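D-lactate dehydrogenase (Fermentative) (Pseudomonas aeruginosa, PDB 6ABJ) probably catalyses the NADH-dependent interconversion of pyruvate and D-lactate, as a tetrameric D-isomer specific 2-hydroxyacid dehydrogenase. Local coordinates at residues V275-F284 against V306-F314; H220-I231 against L245-N255. All coordinates share one frame; numbering follows the deposited sequence.

Overall arrangement
Both segments of contact 2 precede those of contact 1 in the sequence, and the two centres lie about 14 Å apart. Both lie at the C-terminal ends of strands of one parallel Rossmann sheet, in which strands 216-219, 243-247, 268-273 and 306-308 lie side by side in that order. Each contact joins the loops that follow two of these strands: 216-219 and 243-247 in contact 2, 268-273 and 306-308 in contact 1. Between the contacts Glu-277 reaches Arg-228 by a salt bridge and probably His-229 by a hydrogen bond, while Val-275 packs on the backbone of Arg-250 and Gly-251. Together the loops help line the NADH site, empty in this chain, with Thr-248 in contact 2 and Phe-314 in contact 1, next to Asp-274.

Contact 1 of 2, residues V275-F284 against V306-F314; sequences VYEEEADIFF and VVVTAHQAF
A histidine-carboxylate hydrogen bond joins the loops after two neighbouring Rossmann strands: His-311 ND1 donates to Glu-279 OE2 at 2.6 Å. The bond is nearly straight (169°), lies in the imidazole plane and uses the syn lone pair of OE2, with the carboxylate and ring planes nearly perpendicular (89°). Glu-279 OE1 accepts from Tyr-276 N at 2.9 Å on its anti lone pair, so both ends of the carboxylate are gripped and its rotation fixed. Val-275 CG1 covers one face of the imidazole, 4.0 Å from the ring centroid, in a CH-pi contact. CG of His-311 stands anti to the backbone N (chi1 -157°), which carries ND1 to Glu-279 OE2. Phe-284 CZ meets His-311 CB at 3.7 Å. Deeper in, the Phe-283 ring is sandwiched: Glu-279 CB lies over one face and Ala-310 CA over the other, 3.8 Å from its centroid. Phe-148 of a second subunit also meets Phe-283, continuing this packing into the tetramer interface. An acetate ion, probably from the crystallisation liquor, lies near His-311 and may mark a pocket. Such a histidine-carboxylate pair beside the coenzyme cleft is consistent with the active site of D-isomer specific 2-hydroxyacid dehydrogenases.

Contact 2 of 2, residues H220-I231 against L245-N255; sequences HCPLTADTRHLI and LINTGRGALVN
The imidazole of His-229 lies flat on the side-chain amide of Asn-255, the two planes 8° apart, with Asn-255 CB 4.0 Å from the ring centroid. Arg-228 NH1 sits over the opposite face, though that arginine is poorly ordered. Ala-252 O lies in the ring plane beside His-229 CD2 and accepts the backbone bond from His-229 N at 2.7 Å. A single parallel bridge follows: Ile-231 N donates to Leu-253 O and Asn-255 N to Ile-231 O, both at 2.9 Å. There Ile-231 CB presses on Val-254 CG2 at 3.4 Å, tighter than usual for two carbons, while Ile-231 CG2 meets Leu-245 CD2 on the strand. Leu-253 CB points away from the 220-231 loop, but CG anti to the carbonyl carbon (chi1 -65°) and an extended chi2 bring its methyls back. Leu-253 CD2 touches both Cys-221 SG (3.9 Å) and Thr-227 OG1 (3.7 Å), the Thr-227 side chain running alongside. Thr-227 OG1 holds Pro-222 O at 2.8 Å, in the carbonyl plane on a lone pair. Across the guanidinium face of Arg-250 lies Leu-223 CD2, the two side chains crossing at about a right angle. Toward the NADH site a water bridges His-220 ND1 (2.7 Å) and Thr-248 OG1. Glu-277, reached by His-229 NE2, would probably favour a proton there, whereas Arg-228, uncertainly placed but salt-bridged to Glu-277, would tend to offset further protonation.

Contact 1 of 2, residues V275-F284 against V306-F314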
loop_
_atom_site.group_PDB
_atom_site.type_symbol
_atom_site.label_atom_id
_atom_site.label_comp_id
_atom_site.label_asym_id
_atom_site.label_seq_id
_atom_site.Cartn_x
_atom_site.Cartn_y
_atom_site.Cartn_z
ATOM N N VAL B 275 -12.531 11.374 -13.820
ATOM C CA VAL B 275 -12.466 12.812 -14.017
ATOM C C VAL B 275 -12.916 13.494 -12.761
ATOM O O VAL B 275 -13.647 12.908 -11.920
ATOM C CB VAL B 275 -13.354 13.257 -15.232
ATOM C CG1 VAL B 275 -12.883 12.592 -16.532
ATOM C CG2 VAL B 275 -14.776 12.911 -14.969
ATOM N N TYR B 276 -12.495 14.738 -12.635
ATOM C CA TYR B 276 -12.783 15.541 -11.448
ATOM C C TYR B 276 -12.755 17.021 -11.873
ATOM O O TYR B 276 -11.964 17.427 -12.726
ATOM C CB TYR B 276 -11.775 15.232 -10.371
ATOM C CG TYR B 276 -11.964 15.978 -9.106
ATOM C CD1 TYR B 276 -13.051 15.727 -8.281
ATOM C CD2 TYR B 276 -11.039 16.920 -8.693
ATOM C CE1 TYR B 276 -13.222 16.438 -7.088
ATOM C CE2 TYR B 276 -11.205 17.606 -7.502
ATOM C CZ TYR B 276 -12.298 17.378 -6.722
ATOM O OH TYR B 276 -12.510 18.083 -5.539
ATOM N N GLU B 277 -13.654 17.785 -11.298
ATOM C CA GLU B 277 -13.866 19.163 -11.729
ATOM C C GLU B 277 -12.607 19.999 -11.528
ATOM O O GLU B 277 -12.242 20.749 -12.419
ATOM C CB GLU B 277 -15.057 19.733 -10.981
ATOM C CG GLU B 277 -15.431 21.152 -11.383
ATOM C CD GLU B 277 -16.809 21.542 -10.885
ATOM O OE1 GLU B 277 -17.480 20.796 -10.159
ATOM O OE2 GLU B 277 -17.248 22.620 -11.249
ATOM N N GLU B 278 -11.855 19.817 -10.467
ATOM C CA GLU B 278 -10.644 20.610 -10.434
ATOM C C GLU B 278 -9.419 19.989 -11.212
ATOM O O GLU B 278 -8.301 20.482 -11.045
ATOM C CB GLU B 278 -10.264 20.963 -8.995
ATOM C CG GLU B 278 -11.459 21.273 -8.106
ATOM C CD GLU B 278 -12.216 22.520 -8.532
ATOM O OE1 GLU B 278 -11.734 23.237 -9.435
ATOM O OE2 GLU B 278 -13.298 22.784 -7.961
ATOM N N GLU B 279 -9.607 18.956 -12.062
ATOM C CA GLU B 279 -8.503 18.091 -12.475
ATOM C C GLU B 279 -7.258 18.685 -13.182
ATOM O O GLU B 279 -6.140 18.240 -12.924
ATOM C CB GLU B 279 -9.024 16.918 -13.291
ATOM C CG GLU B 279 -9.389 17.234 -14.715
ATOM C CD GLU B 279 -9.865 16.021 -15.439
ATOM O OE1 GLU B 279 -10.821 15.398 -14.962
ATOM O OE2 GLU B 279 -9.322 15.700 -16.491
ATOM N N ALA B 280 -7.404 19.663 -14.082
ATOM C CA ALA B 280 -6.225 20.158 -14.801
ATOM C C ALA B 280 -5.157 20.749 -13.852
ATOM O O ALA B 280 -3.949 20.666 -14.137
ATOM C CB ALA B 280 -6.646 21.147 -15.893
ATOM N N ASP B 281 -5.589 21.259 -12.699
ATOM C CA ASP B 281 -4.685 21.700 -11.634
ATOM C C ASP B 281 -4.119 20.599 -10.715
ATOM O O ASP B 281 -3.279 20.883 -9.863
ATOM C CB ASP B 281 -5.442 22.641 -10.691
ATOM C CG ASP B 281 -5.632 24.020 -11.277
ATOM O OD1 ASP B 281 -4.598 24.591 -11.701
ATOM O OD2 ASP B 281 -6.787 24.526 -11.295
ATOM N N ILE B 282 -4.600 19.365 -10.854
ATOM C CA ILE B 282 -4.340 18.301 -9.854
ATOM C C ILE B 282 -3.724 17.089 -10.533
ATOM O O ILE B 282 -2.711 16.597 -10.112
ATOM C CB ILE B 282 -5.645 17.801 -9.178
ATOM C CG1 ILE B 282 -6.468 18.948 -8.573
ATOM C CG2 ILE B 282 -5.327 16.737 -8.106
ATOM C CD1 ILE B 282 -5.909 19.539 -7.307
ATOM N N PHE B 283 -4.407 16.610 -11.557
ATOM C CA PHE B 283 -4.031 15.435 -12.245
ATOM C C PHE B 283 -2.767 15.577 -13.094
ATOM O O PHE B 283 -2.240 16.649 -13.299
ATOM C CB PHE B 283 -5.173 14.985 -13.119
ATOM C CG PHE B 283 -6.385 14.375 -12.388
ATOM C CD1 PHE B 283 -6.475 14.246 -11.011
ATOM C CD2 PHE B 283 -7.419 13.843 -13.161
ATOM C CE1 PHE B 283 -7.617 13.652 -10.445
ATOM C CE2 PHE B 283 -8.539 13.291 -12.609
ATOM C CZ PHE B 283 -8.620 13.144 -11.252
ATOM N N PHE B 284 -2.282 14.427 -13.534
ATOM C CA PHE B 284 -1.151 14.281 -14.417
ATOM C C PHE B 284 0.150 14.659 -13.799
ATOM O O PHE B 284 1.094 14.924 -14.510
ATOM C CB PHE B 284 -1.364 15.127 -15.697
ATOM C CG PHE B 284 -2.744 15.021 -16.254
ATOM C CD1 PHE B 284 -3.170 13.821 -16.778
ATOM C CD2 PHE B 284 -3.623 16.092 -16.193
ATOM C CE1 PHE B 284 -4.445 13.698 -17.256
ATOM C CE2 PHE B 284 -4.902 15.983 -16.665
ATOM C CZ PHE B 284 -5.309 14.790 -17.217
ATOM N N VAL B 306 -14.356 3.835 -3.044
ATOM C CA VAL B 306 -14.055 4.821 -4.109
ATOM C C VAL B 306 -12.739 4.515 -4.786
ATOM O O VAL B 306 -11.767 4.233 -4.118
ATOM C CB VAL B 306 -13.968 6.234 -3.530
ATOM C CG1 VAL B 306 -13.527 7.243 -4.565
ATOM C CG2 VAL B 306 -15.287 6.618 -2.907
ATOM N N VAL B 307 -12.738 4.542 -6.133
ATOM C CA VAL B 307 -11.503 4.423 -6.928
ATOM C C VAL B 307 -11.478 5.600 -7.886
ATOM O O VAL B 307 -12.457 5.826 -8.588
ATOM C CB VAL B 307 -11.508 3.090 -7.754
ATOM C CG1 VAL B 307 -10.338 3.069 -8.707
ATOM C CG2 VAL B 307 -11.434 1.886 -6.774
ATOM N N VAL B 308 -10.346 6.276 -7.886
ATOM C CA VAL B 308 -10.104 7.445 -8.743
ATOM C C VAL B 308 -8.896 7.131 -9.580
ATOM O O VAL B 308 -7.871 6.720 -9.063
ATOM C CB VAL B 308 -9.809 8.700 -7.943
ATOM C CG1 VAL B 308 -9.453 9.884 -8.902
ATOM C CG2 VAL B 308 -10.974 9.018 -7.047
ATOM N N THR B 309 -9.073 7.245 -10.927
ATOM C CA THR B 309 -7.989 7.233 -11.855
ATOM C C THR B 309 -7.857 8.641 -12.460
ATOM O O THR B 309 -8.847 9.353 -12.563
ATOM C CB THR B 309 -8.169 6.118 -12.950
ATOM O OG1 THR B 309 -9.428 6.218 -13.565
ATOM C CG2 THR B 309 -8.073 4.685 -12.295
ATOM N N ALA B 310 -6.621 9.004 -12.812
ATOM C CA ALA B 310 -6.284 10.397 -13.064
ATOM C C ALA B 310 -6.398 10.743 -14.551
ATOM O O ALA B 310 -5.396 10.944 -15.272
ATOM C CB ALA B 310 -4.933 10.756 -12.449
ATOM N N HIS B 311 -7.642 10.701 -15.003
ATOM C CA HIS B 311 -8.029 10.852 -16.409
ATOM C C HIS B 311 -7.227 9.953 -17.343
ATOM O O HIS B 311 -6.442 10.405 -18.219
ATOM C CB HIS B 311 -7.978 12.300 -16.853
ATOM C CG HIS B 311 -8.861 12.568 -18.037
ATOM N ND1 HIS B 311 -9.511 13.763 -18.210
ATOM C CD2 HIS B 311 -9.294 11.751 -19.031
ATOM C CE1 HIS B 311 -10.317 13.674 -19.262
ATOM N NE2 HIS B 311 -10.191 12.468 -19.791
ATOM N N GLN B 312 -7.368 8.662 -17.045
ATOM C CA GLN B 312 -6.629 7.557 -17.594
ATOM C C GLN B 312 -7.435 6.781 -18.619
ATOM O O GLN B 312 -6.931 5.851 -19.255
ATOM C CB GLN B 312 -6.270 6.638 -16.378
ATOM C CG GLN B 312 -5.207 5.641 -16.607
ATOM C CD GLN B 312 -5.036 4.645 -15.493
ATOM O OE1 GLN B 312 -4.988 5.008 -14.314
ATOM N NE2 GLN B 312 -4.881 3.396 -15.866
ATOM N N ALA B 313 -8.647 7.153 -18.842
ATOM C CA ALA B 313 -9.578 6.343 -19.646
ATOM C C ALA B 313 -9.204 6.219 -21.115
ATOM O O ALA B 313 -9.497 5.203 -21.713
ATOM C CB ALA B 313 -11.009 6.874 -19.545
ATOM N N PHE B 314 -8.483 7.219 -21.639
ATOM C CA PHE B 314 -7.931 7.095 -23.005
ATOM C C PHE B 314 -6.512 6.595 -23.072
ATOM O O PHE B 314 -5.922 6.545 -24.161
ATOM C CB PHE B 314 -8.081 8.421 -23.780
ATOM C CG PHE B 314 -7.309 9.578 -23.201
ATOM C CD1 PHE B 314 -5.959 9.707 -23.456
ATOM C CD2 PHE B 314 -7.948 10.550 -22.467
ATOM C CE1 PHE B 314 -5.244 10.747 -22.945
ATOM C CE2 PHE B 314 -7.252 11.641 -21.998
ATOM C CZ PHE B 314 -5.900 11.733 -22.242
#

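Contact 2 of 2, residues H220-I231 against L245-N255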
loop_
_atom_site.group_PDB
_atom_site.type_symbol
_atom_site.label_atom_id
_atom_site.label_comp_id
_atom_site.label_asym_id
_atom_site.label_seq_id
_atom_site.Cartn_x
_atom_site.Cartn_y
_atom_site.Cartn_z
ATOM N N HIS B 220 -22.059 9.570 -19.445
ATOM C CA HIS B 220 -21.407 9.780 -20.717
ATOM C C HIS B 220 -22.004 10.934 -21.542
ATOM O O HIS B 220 -21.846 10.949 -22.750
ATOM C CB HIS B 220 -21.501 8.519 -21.529
ATOM C CG HIS B 220 -20.937 7.333 -20.824
ATOM N ND1 HIS B 220 -19.594 7.004 -20.852
ATOM C CD2 HIS B 220 -21.544 6.413 -20.044
ATOM C CE1 HIS B 220 -19.408 5.921 -20.127
ATOM N NE2 HIS B 220 -20.582 5.538 -19.646
ATOM N N CYS B 221 -22.652 11.887 -20.896
ATOM C CA CYS B 221 -23.217 13.007 -21.627
ATOM C C CYS B 221 -22.194 14.148 -21.695
ATOM O O CYS B 221 -21.367 14.307 -20.765
ATOM C CB CYS B 221 -24.490 13.466 -20.954
ATOM S SG CYS B 221 -24.240 13.788 -19.171
ATOM N N PRO B 222 -22.250 14.966 -22.786
ATOM C CA PRO B 222 -21.469 16.191 -22.856
ATOM C C PRO B 222 -21.733 17.134 -21.708
ATOM O O PRO B 222 -22.858 17.189 -21.133
ATOM C CB PRO B 222 -21.941 16.834 -24.204
ATOM C CG PRO B 222 -22.302 15.642 -25.046
ATOM C CD PRO B 222 -22.998 14.728 -24.044
ATOM N N LEU B 223 -20.700 17.889 -21.337
ATOM C CA LEU B 223 -20.874 18.932 -20.332
ATOM C C LEU B 223 -21.411 20.227 -20.995
ATOM O O LEU B 223 -20.797 20.729 -21.920
ATOM C CB LEU B 223 -19.545 19.235 -19.592
ATOM C CG LEU B 223 -19.560 20.478 -18.685
ATOM C CD1 LEU B 223 -20.488 20.300 -17.505
ATOM C CD2 LEU B 223 -18.144 20.859 -18.216
ATOM N N THR B 224 -22.494 20.770 -20.467
ATOM C CA THR B 224 -23.114 22.001 -20.979
ATOM C C THR B 224 -23.717 22.670 -19.772
ATOM O O THR B 224 -23.665 22.122 -18.661
ATOM C CB THR B 224 -24.241 21.711 -21.965
ATOM O OG1 THR B 224 -25.323 21.078 -21.264
ATOM C CG2 THR B 224 -23.746 20.818 -23.095
ATOM N N ALA B 225 -24.287 23.848 -19.963
ATOM C CA ALA B 225 -24.912 24.550 -18.847
ATOM C C ALA B 225 -25.991 23.684 -18.230
ATOM O O ALA B 225 -26.210 23.751 -17.039
ATOM C CB ALA B 225 -25.523 25.891 -19.317
ATOM N N ASP B 226 -26.663 22.875 -19.050
ATOM C CA ASP B 226 -27.736 21.975 -18.574
ATOM C C ASP B 226 -27.281 20.725 -17.801
ATOM O O ASP B 226 -28.012 20.207 -16.962
ATOM C CB ASP B 226 -28.543 21.478 -19.760
ATOM C CG ASP B 226 -29.863 22.182 -19.873
ATOM O OD1 ASP B 226 -29.899 23.353 -19.463
ATOM O OD2 ASP B 226 -30.845 21.590 -20.377
ATOM N N THR B 227 -26.094 20.228 -18.113
ATOM C CA THR B 227 -25.575 19.004 -17.449
ATOM C C THR B 227 -24.544 19.310 -16.374
ATOM O O THR B 227 -24.005 18.391 -15.753
ATOM C CB THR B 227 -24.950 18.083 -18.459
ATOM O OG1 THR B 227 -23.906 18.774 -19.144
ATOM C CG2 THR B 227 -25.985 17.644 -19.467
ATOM N N ARG B 228 -24.221 20.580 -16.181
ATOM C CA ARG B 228 -23.285 20.946 -15.153
ATOM C C ARG B 228 -23.915 20.600 -13.826
ATOM O O ARG B 228 -25.038 20.942 -13.543
ATOM C CB ARG B 228 -22.839 22.410 -15.235
ATOM C CG ARG B 228 -22.690 23.161 -13.912
ATOM C CD ARG B 228 -21.996 24.486 -14.040
ATOM N NE ARG B 228 -20.595 24.319 -13.778
ATOM C CZ ARG B 228 -20.033 24.542 -12.602
ATOM N NH1 ARG B 228 -20.754 24.962 -11.568
ATOM N NH2 ARG B 228 -18.742 24.341 -12.460
ATOM N N HIS B 229 -23.139 19.914 -13.014
ATOM C CA HIS B 229 -23.620 19.409 -11.733
ATOM C C HIS B 229 -24.902 18.622 -11.869
ATOM O O HIS B 229 -25.737 18.603 -10.986
ATOM C CB HIS B 229 -23.683 20.494 -10.683
ATOM C CG HIS B 229 -22.330 20.950 -10.248
ATOM N ND1 HIS B 229 -22.123 21.760 -9.160
ATOM C CD2 HIS B 229 -21.096 20.625 -10.712
ATOM C CE1 HIS B 229 -20.824 21.942 -8.989
ATOM N NE2 HIS B 229 -20.184 21.281 -9.940
ATOM N N LEU B 230 -25.010 17.874 -12.961
ATOM C CA LEU B 230 -26.196 16.989 -13.139
ATOM C C LEU B 230 -26.385 16.105 -11.925
ATOM O O LEU B 230 -27.474 16.008 -11.376
ATOM C CB LEU B 230 -26.044 16.123 -14.370
ATOM C CG LEU B 230 -27.268 15.318 -14.774
ATOM C CD1 LEU B 230 -28.286 16.284 -15.358
ATOM C CD2 LEU B 230 -26.883 14.294 -15.808
ATOM N N ILE B 231 -25.296 15.459 -11.478
ATOM C CA ILE B 231 -25.406 14.697 -10.235
ATOM C C ILE B 231 -25.028 15.594 -9.050
ATOM O O ILE B 231 -23.869 15.828 -8.797
ATOM C CB ILE B 231 -24.501 13.456 -10.226
ATOM C CG1 ILE B 231 -24.706 12.581 -11.476
ATOM C CG2 ILE B 231 -24.741 12.657 -8.967
ATOM C CD1 ILE B 231 -26.094 12.067 -11.695
ATOM N N LEU B 245 -21.973 4.591 -8.814
ATOM C CA LEU B 245 -21.853 5.677 -9.815
ATOM C C LEU B 245 -20.477 5.707 -10.427
ATOM O O LEU B 245 -19.469 5.693 -9.713
ATOM C CB LEU B 245 -22.140 6.996 -9.098
ATOM C CG LEU B 245 -22.056 8.233 -9.992
ATOM C CD1 LEU B 245 -23.128 8.306 -11.075
ATOM C CD2 LEU B 245 -22.159 9.481 -9.107
ATOM N N ILE B 246 -20.430 5.829 -11.751
ATOM C CA ILE B 246 -19.202 5.911 -12.508
ATOM C C ILE B 246 -19.254 7.246 -13.323
ATOM O O ILE B 246 -20.222 7.525 -14.039
ATOM C CB ILE B 246 -19.084 4.736 -13.509
ATOM C CG1 ILE B 246 -19.205 3.375 -12.763
ATOM C CG2 ILE B 246 -17.793 4.765 -14.298
ATOM C CD1 ILE B 246 -18.133 3.113 -11.710
ATOM N N ASN B 247 -18.208 8.042 -13.190
ATOM C CA ASN B 247 -18.049 9.225 -14.025
ATOM C C ASN B 247 -16.727 9.173 -14.746
ATOM O O ASN B 247 -15.644 9.470 -14.185
ATOM C CB ASN B 247 -18.140 10.512 -13.228
ATOM C CG ASN B 247 -18.149 11.740 -14.156
ATOM O OD1 ASN B 247 -18.330 11.591 -15.373
ATOM N ND2 ASN B 247 -17.911 12.890 -13.600
ATOM N N THR B 248 -16.795 8.727 -15.995
ATOM C CA THR B 248 -15.675 8.935 -16.943
ATOM C C THR B 248 -15.934 10.096 -17.933
ATOM O O THR B 248 -15.185 10.218 -18.868
ATOM C CB THR B 248 -15.375 7.654 -17.710
ATOM O OG1 THR B 248 -16.545 7.264 -18.472
ATOM C CG2 THR B 248 -15.011 6.487 -16.729
ATOM N N GLY B 249 -16.981 10.880 -17.755
ATOM C CA GLY B 249 -17.395 11.927 -18.745
ATOM C C GLY B 249 -16.631 13.252 -18.582
ATOM O O GLY B 249 -15.630 13.442 -19.182
ATOM N N ARG B 250 -17.046 14.098 -17.691
ATOM C CA ARG B 250 -16.294 15.321 -17.359
ATOM C C ARG B 250 -16.532 15.606 -15.916
ATOM O O ARG B 250 -17.592 15.340 -15.403
ATOM C CB ARG B 250 -16.818 16.568 -18.169
ATOM C CG ARG B 250 -16.545 16.541 -19.671
ATOM C CD ARG B 250 -15.100 16.854 -20.085
ATOM N NE ARG B 250 -14.650 18.076 -19.430
ATOM C CZ ARG B 250 -15.109 19.310 -19.703
ATOM N NH1 ARG B 250 -16.037 19.529 -20.639
ATOM N NH2 ARG B 250 -14.635 20.351 -19.019
ATOM N N GLY B 251 -15.535 16.170 -15.254
ATOM C CA GLY B 251 -15.587 16.401 -13.815
ATOM C C GLY B 251 -16.783 17.153 -13.360
ATOM O O GLY B 251 -17.440 16.792 -12.368
ATOM N N ALA B 252 -17.144 18.170 -14.137
ATOM C CA ALA B 252 -18.200 19.083 -13.701
ATOM C C ALA B 252 -19.594 18.481 -13.828
ATOM O O ALA B 252 -20.565 19.143 -13.496
ATOM C CB ALA B 252 -18.102 20.442 -14.471
ATOM N N LEU B 253 -19.721 17.260 -14.359
ATOM C CA LEU B 253 -21.054 16.571 -14.395
ATOM C C LEU B 253 -21.558 16.272 -13.020
ATOM O O LEU B 253 -22.743 16.039 -12.794
ATOM C CB LEU B 253 -20.999 15.290 -15.235
ATOM C CG LEU B 253 -20.737 15.421 -16.720
ATOM C CD1 LEU B 253 -20.655 14.076 -17.420
ATOM C CD2 LEU B 253 -21.786 16.287 -17.455
ATOM N N VAL B 254 -20.648 16.287 -12.039
ATOM C CA VAL B 254 -21.011 15.921 -10.710
ATOM C C VAL B 254 -20.565 16.997 -9.705
ATOM O O VAL B 254 -19.580 17.692 -9.930
ATOM C CB VAL B 254 -20.358 14.536 -10.425
ATOM C CG1 VAL B 254 -18.998 14.697 -9.819
ATOM C CG2 VAL B 254 -21.227 13.774 -9.485
ATOM N N ASN B 255 -21.312 17.133 -8.632
ATOM C CA ASN B 255 -20.937 17.980 -7.545
ATOM C C ASN B 255 -20.259 17.119 -6.510
ATOM O O ASN B 255 -20.889 16.549 -5.641
ATOM C CB ASN B 255 -22.153 18.690 -6.914
ATOM C CG ASN B 255 -21.755 19.745 -5.905
ATOM O OD1 ASN B 255 -20.563 19.983 -5.648
ATOM N ND2 ASN B 255 -22.751 20.338 -5.265
HETATM O O HOH W 1 -17.401 8.642 -21.038
#